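Local coordinates for regulation of enolase protein 1 (Saccharomyces cerevisiae, PDB 3O12) that functions in galactose metabolism through the GAL83 protein and may control the level of the enolase ENO1, at residues I102-I116 and F148-I161. Sequence-based numbering, arbitrary orientation. Where two conformers were deposited one is given.
With EDO (1,2-ethanediol), chain G.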
loop_
_atom_site.group_PDB
_atom_site.type_symbol
_atom_site.label_atom_id
_atom_site.label_comp_id
_atom_site.label_asym_id
_atom_site.label_seq_id
_atom_site.Cartn_x
_atom_site.Cartn_y
_atom_site.Cartn_z
ATOM N N ILE A 102 -1.407 -0.739 -0.861
ATOM C CA ILE A 102 -0.509 -1.767 -0.356
ATOM C C ILE A 102 0.838 -1.150 -0.010
ATOM O O ILE A 102 1.243 -0.141 -0.591
ATOM C CB ILE A 102 -0.341 -2.877 -1.418
ATOM C CG1 ILE A 102 0.097 -4.206 -0.779
ATOM C CG2 ILE A 102 0.604 -2.433 -2.547
ATOM C CD1 ILE A 102 0.029 -5.399 -1.739
HETATM N N MSE A 103 1.534 -1.750 0.940
HETATM C CA MSE A 103 2.908 -1.382 1.274
HETATM C C MSE A 103 3.800 -2.619 1.279
HETATM O O MSE A 103 3.371 -3.715 1.675
HETATM C CB MSE A 103 2.955 -0.653 2.628
HETATM C CG MSE A 103 4.336 -0.626 3.317
HETATM SE SE MSE A 103 4.339 0.562 4.879
HETATM C CE MSE A 103 4.590 2.236 3.927
ATOM N N VAL A 104 5.033 -2.447 0.817
ATOM C CA VAL A 104 6.115 -3.398 1.036
ATOM C C VAL A 104 7.121 -2.675 1.918
ATOM O O VAL A 104 7.508 -1.543 1.615
ATOM C CB VAL A 104 6.799 -3.795 -0.275
ATOM C CG1 VAL A 104 7.967 -4.729 -0.031
ATOM C CG2 VAL A 104 5.801 -4.404 -1.262
ATOM N N ARG A 105 7.548 -3.305 3.006
ATOM C CA ARG A 105 8.417 -2.641 3.966
ATOM C C ARG A 105 9.546 -3.555 4.405
ATOM O O ARG A 105 9.325 -4.741 4.706
ATOM C CB ARG A 105 7.589 -2.215 5.186
ATOM C CG ARG A 105 8.357 -1.500 6.297
ATOM C CD ARG A 105 7.349 -1.035 7.351
ATOM N NE ARG A 105 7.952 -0.442 8.544
ATOM C CZ ARG A 105 7.977 0.861 8.807
ATOM N NH1 ARG A 105 7.452 1.734 7.947
ATOM N NH2 ARG A 105 8.521 1.301 9.932
ATOM N N ILE A 106 10.754 -2.997 4.456
ATOM C CA ILE A 106 11.889 -3.644 5.114
ATOM C C ILE A 106 12.050 -3.021 6.501
ATOM O O ILE A 106 12.109 -3.725 7.508
ATOM C CB ILE A 106 13.176 -3.460 4.294
ATOM C CG1 ILE A 106 13.059 -4.148 2.927
ATOM C CG2 ILE A 106 14.388 -3.989 5.080
ATOM C CD1 ILE A 106 14.229 -3.851 1.989
ATOM N N ASP A 107 12.123 -1.691 6.547
ATOM C CA ASP A 107 12.199 -0.951 7.806
ATOM C C ASP A 107 11.736 0.478 7.563
ATOM O O ASP A 107 11.249 0.788 6.474
ATOM C CB ASP A 107 13.610 -0.982 8.408
ATOM C CG ASP A 107 14.688 -0.525 7.437
ATOM O OD1 ASP A 107 14.456 0.415 6.642
ATOM O OD2 ASP A 107 15.799 -1.096 7.490
ATOM N N ASP A 108 11.872 1.352 8.554
ATOM C CA ASP A 108 11.302 2.694 8.399
ATOM C C ASP A 108 11.977 3.533 7.310
ATOM O O ASP A 108 11.421 4.543 6.860
ATOM C CB ASP A 108 11.237 3.449 9.735
ATOM C CG ASP A 108 12.605 3.751 10.315
ATOM O OD1 ASP A 108 13.626 3.443 9.670
ATOM O OD2 ASP A 108 12.651 4.294 11.436
ATOM N N GLY A 109 13.148 3.102 6.857
ATOM C CA GLY A 109 13.874 3.823 5.832
ATOM C C GLY A 109 13.782 3.222 4.441
ATOM O O GLY A 109 14.229 3.817 3.477
ATOM N N HIS A 110 13.192 2.036 4.332
ATOM C CA HIS A 110 13.140 1.323 3.059
ATOM C C HIS A 110 11.783 0.666 2.912
ATOM O O HIS A 110 11.488 -0.350 3.560
ATOM C CB HIS A 110 14.256 0.282 2.979
ATOM C CG HIS A 110 15.608 0.866 3.224
ATOM N ND1 HIS A 110 16.103 1.079 4.491
ATOM C CD2 HIS A 110 16.540 1.346 2.367
ATOM C CE1 HIS A 110 17.298 1.641 4.403
ATOM N NE2 HIS A 110 17.588 1.806 3.126
ATOM N N TRP A 111 10.945 1.286 2.087
ATOM C CA TRP A 111 9.585 0.818 1.886
ATOM C C TRP A 111 9.007 1.382 0.605
ATOM O O TRP A 111 9.580 2.279 -0.017
ATOM C CB TRP A 111 8.686 1.174 3.081
ATOM C CG TRP A 111 8.716 2.618 3.572
ATOM C CD1 TRP A 111 9.370 3.087 4.666
ATOM C CD2 TRP A 111 8.015 3.750 3.013
ATOM N NE1 TRP A 111 9.144 4.432 4.829
ATOM C CE2 TRP A 111 8.313 4.867 3.828
ATOM C CE3 TRP A 111 7.174 3.927 1.907
ATOM C CZ2 TRP A 111 7.812 6.146 3.567
ATOM C CZ3 TRP A 111 6.666 5.197 1.653
ATOM C CH2 TRP A 111 6.988 6.291 2.474
ATOM N N LEU A 112 7.880 0.828 0.195
ATOM C CA LEU A 112 7.123 1.323 -0.940
ATOM C C LEU A 112 5.665 1.312 -0.558
ATOM O O LEU A 112 5.205 0.385 0.107
ATOM C CB LEU A 112 7.336 0.423 -2.158
ATOM C CG LEU A 112 6.422 0.808 -3.331
ATOM C CD1 LEU A 112 7.190 1.018 -4.640
ATOM C CD2 LEU A 112 5.279 -0.197 -3.481
ATOM N N LYS A 113 4.927 2.334 -0.960
ATOM C CA LYS A 113 3.473 2.315 -0.839
ATOM C C LYS A 113 2.884 2.620 -2.210
ATOM O O LYS A 113 3.481 3.334 -3.013
ATOM C CB LYS A 113 2.969 3.311 0.212
ATOM C CG LYS A 113 3.204 4.776 -0.109
ATOM C CD LYS A 113 2.668 5.709 0.996
ATOM C CE LYS A 113 2.941 7.157 0.620
ATOM N NZ LYS A 113 2.311 8.177 1.520
ATOM N N ALA A 114 1.716 2.069 -2.505
ATOM C CA ALA A 114 1.066 2.319 -3.788
ATOM C C ALA A 114 -0.428 2.153 -3.642
ATOM O O ALA A 114 -0.888 1.343 -2.845
ATOM C CB ALA A 114 1.593 1.354 -4.845
ATOM N N GLY A 115 -1.189 2.921 -4.399
ATOM C CA GLY A 115 -2.637 2.803 -4.364
ATOM C C GLY A 115 -3.286 4.086 -4.809
ATOM O O GLY A 115 -2.726 4.805 -5.636
ATOM N N ILE A 116 -4.465 4.366 -4.272
ATOM C CA ILE A 116 -5.189 5.583 -4.611
ATOM C C ILE A 116 -4.922 6.645 -3.559
ATOM O O ILE A 116 -4.803 6.350 -2.368
ATOM C CB ILE A 116 -6.692 5.312 -4.735
ATOM C CG1 ILE A 116 -6.972 4.517 -6.008
ATOM C CG2 ILE A 116 -7.485 6.621 -4.735
ATOM C CD1 ILE A 116 -6.667 5.277 -7.288
ATOM N N PHE A 148 -10.456 -1.519 -6.571
ATOM C CA PHE A 148 -9.369 -1.892 -7.459
ATOM C C PHE A 148 -8.513 -2.964 -6.801
ATOM O O PHE A 148 -8.636 -3.216 -5.597
ATOM C CB PHE A 148 -8.501 -0.674 -7.833
ATOM C CG PHE A 148 -7.763 -0.062 -6.666
ATOM C CD1 PHE A 148 -6.459 -0.456 -6.360
ATOM C CD2 PHE A 148 -8.365 0.900 -5.866
ATOM C CE1 PHE A 148 -5.769 0.104 -5.282
ATOM C CE2 PHE A 148 -7.677 1.454 -4.774
ATOM C CZ PHE A 148 -6.380 1.053 -4.489
ATOM N N TRP A 149 -7.667 -3.601 -7.604
ATOM C CA TRP A 149 -6.707 -4.581 -7.115
ATOM C C TRP A 149 -5.292 -4.087 -7.367
ATOM O O TRP A 149 -5.021 -3.366 -8.342
ATOM C CB TRP A 149 -6.861 -5.932 -7.828
ATOM C CG TRP A 149 -8.105 -6.721 -7.487
ATOM C CD1 TRP A 149 -8.193 -7.770 -6.621
ATOM C CD2 TRP A 149 -9.417 -6.538 -8.034
ATOM N NE1 TRP A 149 -9.482 -8.248 -6.587
ATOM C CE2 TRP A 149 -10.255 -7.507 -7.443
ATOM C CE3 TRP A 149 -9.965 -5.642 -8.957
ATOM C CZ2 TRP A 149 -11.617 -7.611 -7.755
ATOM C CZ3 TRP A 149 -11.323 -5.743 -9.266
ATOM C CH2 TRP A 149 -12.129 -6.722 -8.662
ATOM N N LEU A 150 -4.383 -4.491 -6.491
ATOM C CA LEU A 150 -2.951 -4.280 -6.685
ATOM C C LEU A 150 -2.227 -5.597 -6.653
ATOM O O LEU A 150 -2.593 -6.498 -5.898
ATOM C CB LEU A 150 -2.366 -3.392 -5.588
ATOM C CG LEU A 150 -2.842 -1.947 -5.639
ATOM C CD1 LEU A 150 -2.578 -1.239 -4.317
ATOM C CD2 LEU A 150 -2.197 -1.186 -6.818
ATOM N N ARG A 151 -1.173 -5.706 -7.447
ATOM C CA ARG A 151 -0.295 -6.859 -7.433
ATOM C C ARG A 151 1.123 -6.338 -7.390
ATOM O O ARG A 151 1.523 -5.496 -8.199
ATOM C CB ARG A 151 -0.508 -7.738 -8.670
ATOM C CG ARG A 151 0.452 -8.914 -8.766
ATOM C CD ARG A 151 0.241 -9.683 -10.056
ATOM N NE ARG A 151 -1.024 -10.405 -10.041
ATOM C CZ ARG A 151 -1.537 -11.047 -11.087
ATOM N NH1 ARG A 151 -0.895 -11.045 -12.248
ATOM N NH2 ARG A 151 -2.686 -11.695 -10.967
ATOM N N VAL A 152 1.897 -6.822 -6.438
ATOM C CA VAL A 152 3.282 -6.401 -6.288
ATOM C C VAL A 152 4.202 -7.607 -6.246
ATOM O O VAL A 152 3.917 -8.587 -5.537
ATOM C CB VAL A 152 3.469 -5.576 -5.015
ATOM C CG1 VAL A 152 4.929 -5.164 -4.858
ATOM C CG2 VAL A 152 2.565 -4.351 -5.050
ATOM N N THR A 153 5.293 -7.548 -6.998
ATOM C CA THR A 153 6.290 -8.605 -7.030
ATOM C C THR A 153 7.646 -8.023 -6.676
ATOM O O THR A 153 8.048 -6.995 -7.231
ATOM C CB THR A 153 6.362 -9.249 -8.417
ATOM O OG1 THR A 153 5.079 -9.797 -8.745
ATOM C CG2 THR A 153 7.405 -10.351 -8.450
ATOM N N VAL A 154 8.345 -8.654 -5.743
ATOM C CA VAL A 154 9.725 -8.297 -5.441
ATOM C C VAL A 154 10.583 -9.535 -5.593
ATOM O O VAL A 154 10.308 -10.572 -4.981
ATOM C CB VAL A 154 9.891 -7.757 -4.006
ATOM C CG1 VAL A 154 11.373 -7.555 -3.699
ATOM C CG2 VAL A 154 9.130 -6.451 -3.833
ATOM N N GLU A 155 11.624 -9.437 -6.409
ATOM C CA GLU A 155 12.505 -10.559 -6.665
ATOM C C GLU A 155 13.798 -10.021 -7.241
ATOM O O GLU A 155 13.783 -9.122 -8.095
ATOM C CB GLU A 155 11.857 -11.526 -7.659
ATOM C CG GLU A 155 12.661 -12.785 -7.939
ATOM C CD GLU A 155 11.940 -13.731 -8.896
ATOM O OE1 GLU A 155 11.091 -13.255 -9.680
ATOM O OE2 GLU A 155 12.234 -14.943 -8.864
ATOM N N LYS A 156 14.913 -10.560 -6.764
ATOM C CA LYS A 156 16.233 -10.203 -7.271
ATOM C C LYS A 156 16.447 -8.692 -7.347
ATOM O O LYS A 156 17.002 -8.175 -8.326
ATOM C CB LYS A 156 16.484 -10.863 -8.629
ATOM C CG LYS A 156 16.524 -12.389 -8.569
ATOM C CD LYS A 156 16.647 -12.995 -9.963
ATOM C CE LYS A 156 15.449 -12.623 -10.831
ATOM N NZ LYS A 156 15.520 -13.223 -12.195
ATOM N N GLY A 157 16.021 -7.989 -6.305
ATOM C CA GLY A 157 16.310 -6.566 -6.181
ATOM C C GLY A 157 15.495 -5.671 -7.093
ATOM O O GLY A 157 15.876 -4.523 -7.356
ATOM N N VAL A 158 14.359 -6.181 -7.563
ATOM C CA VAL A 158 13.465 -5.409 -8.422
ATOM C C VAL A 158 12.053 -5.525 -7.897
ATOM O O VAL A 158 11.578 -6.631 -7.569
ATOM C CB VAL A 158 13.483 -5.911 -9.885
ATOM C CG1 VAL A 158 12.464 -5.148 -10.741
ATOM C CG2 VAL A 158 14.870 -5.784 -10.468
ATOM N N LEU A 159 11.385 -4.385 -7.790
ATOM C CA LEU A 159 9.979 -4.334 -7.439
ATOM C C LEU A 159 9.132 -3.961 -8.652
ATOM O O LEU A 159 9.470 -3.046 -9.404
ATOM C CB LEU A 159 9.760 -3.344 -6.290
ATOM C CG LEU A 159 8.357 -3.247 -5.683
ATOM C CD1 LEU A 159 8.428 -2.826 -4.209
ATOM C CD2 LEU A 159 7.503 -2.291 -6.489
ATOM N N ARG A 160 8.033 -4.682 -8.859
ATOM C CA ARG A 160 7.078 -4.376 -9.924
ATOM C C ARG A 160 5.696 -4.217 -9.319
ATOM O O ARG A 160 5.250 -5.081 -8.557
ATOM C CB ARG A 160 7.031 -5.506 -10.949
ATOM C CG ARG A 160 8.221 -5.594 -11.850
ATOM C CD ARG A 160 8.083 -6.748 -12.835
ATOM N NE ARG A 160 8.808 -7.931 -12.381
ATOM C CZ ARG A 160 8.259 -9.121 -12.165
ATOM N NH1 ARG A 160 6.959 -9.307 -12.360
ATOM N NH2 ARG A 160 9.015 -10.130 -11.753
ATOM N N ILE A 161 5.013 -3.131 -9.636
ATOM C CA ILE A 161 3.641 -2.898 -9.196
ATOM C C ILE A 161 2.717 -2.911 -10.389
ATOM O O ILE A 161 2.992 -2.241 -11.391
ATOM C CB ILE A 161 3.481 -1.491 -8.598
ATOM C CG1 ILE A 161 4.489 -1.245 -7.489
ATOM C CG2 ILE A 161 2.052 -1.287 -8.092
ATOM C CD1 ILE A 161 4.446 0.172 -6.972
HETATM C C1 EDO G . 2.257 10.565 -1.091
HETATM O O1 EDO G . 1.088 9.742 -1.164
HETATM C C2 EDO G . 2.703 10.675 0.359
HETATM O O2 EDO G . 1.594 10.980 1.218
#
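Leu112 and Ile161 meet tip to tip between two beta-hairpins, Leu112 CD2 lying 3.6 Å from Ile161 CD1. Ile161 CD1 also touches Ala114 CB, so one isoleucine end serves two neighbours of strand 110-114. With CG anti to the backbone N, the Leu112 side chain reaches across to the facing sheet, where its CD1 packs 3.8 Å from Leu159 CD2. On the partner strands, Ile102 and Val152 pass side by side, pointing opposite ways, with Ile102 CG2 3.7 Å from Val152 CG2, while Val104 CG2 rests on Val152 CG1. Leu150 CD1 slots against backbone, 3.4 Å from Ala114 O, an oxygen already bonded by Ile102 N within the first hairpin. At the far end the Phe148 ring lies obliquely to Ile116, with CE2 3.4 Å from Ile116 CG1; Gly115 CA packs 4.1 Å from Phe148 CZ, at backbone angles that a side chain would not tolerate. Beyond this apolar layer, Asp107 OD1 fixes the turn of hairpin 102-114: it takes a nearly straight bond from His110 ND1 (2.8 Å, 167°) on its syn lone pair and one from Gly109 N, closing an Asx turn. Next to it, a classic beta bulge sets Ile106 and Asp107 opposite the single residue His110. Phe83 of strand 83-91 touches both Val104 and Val154, extending the core. Strands 102-105 and 148-155 run nearly parallel (16°), their inward side chains filling the layer between two antiparallel sheets: the face-to-face packing of a beta-sandwich, here in a DUF1349 protein.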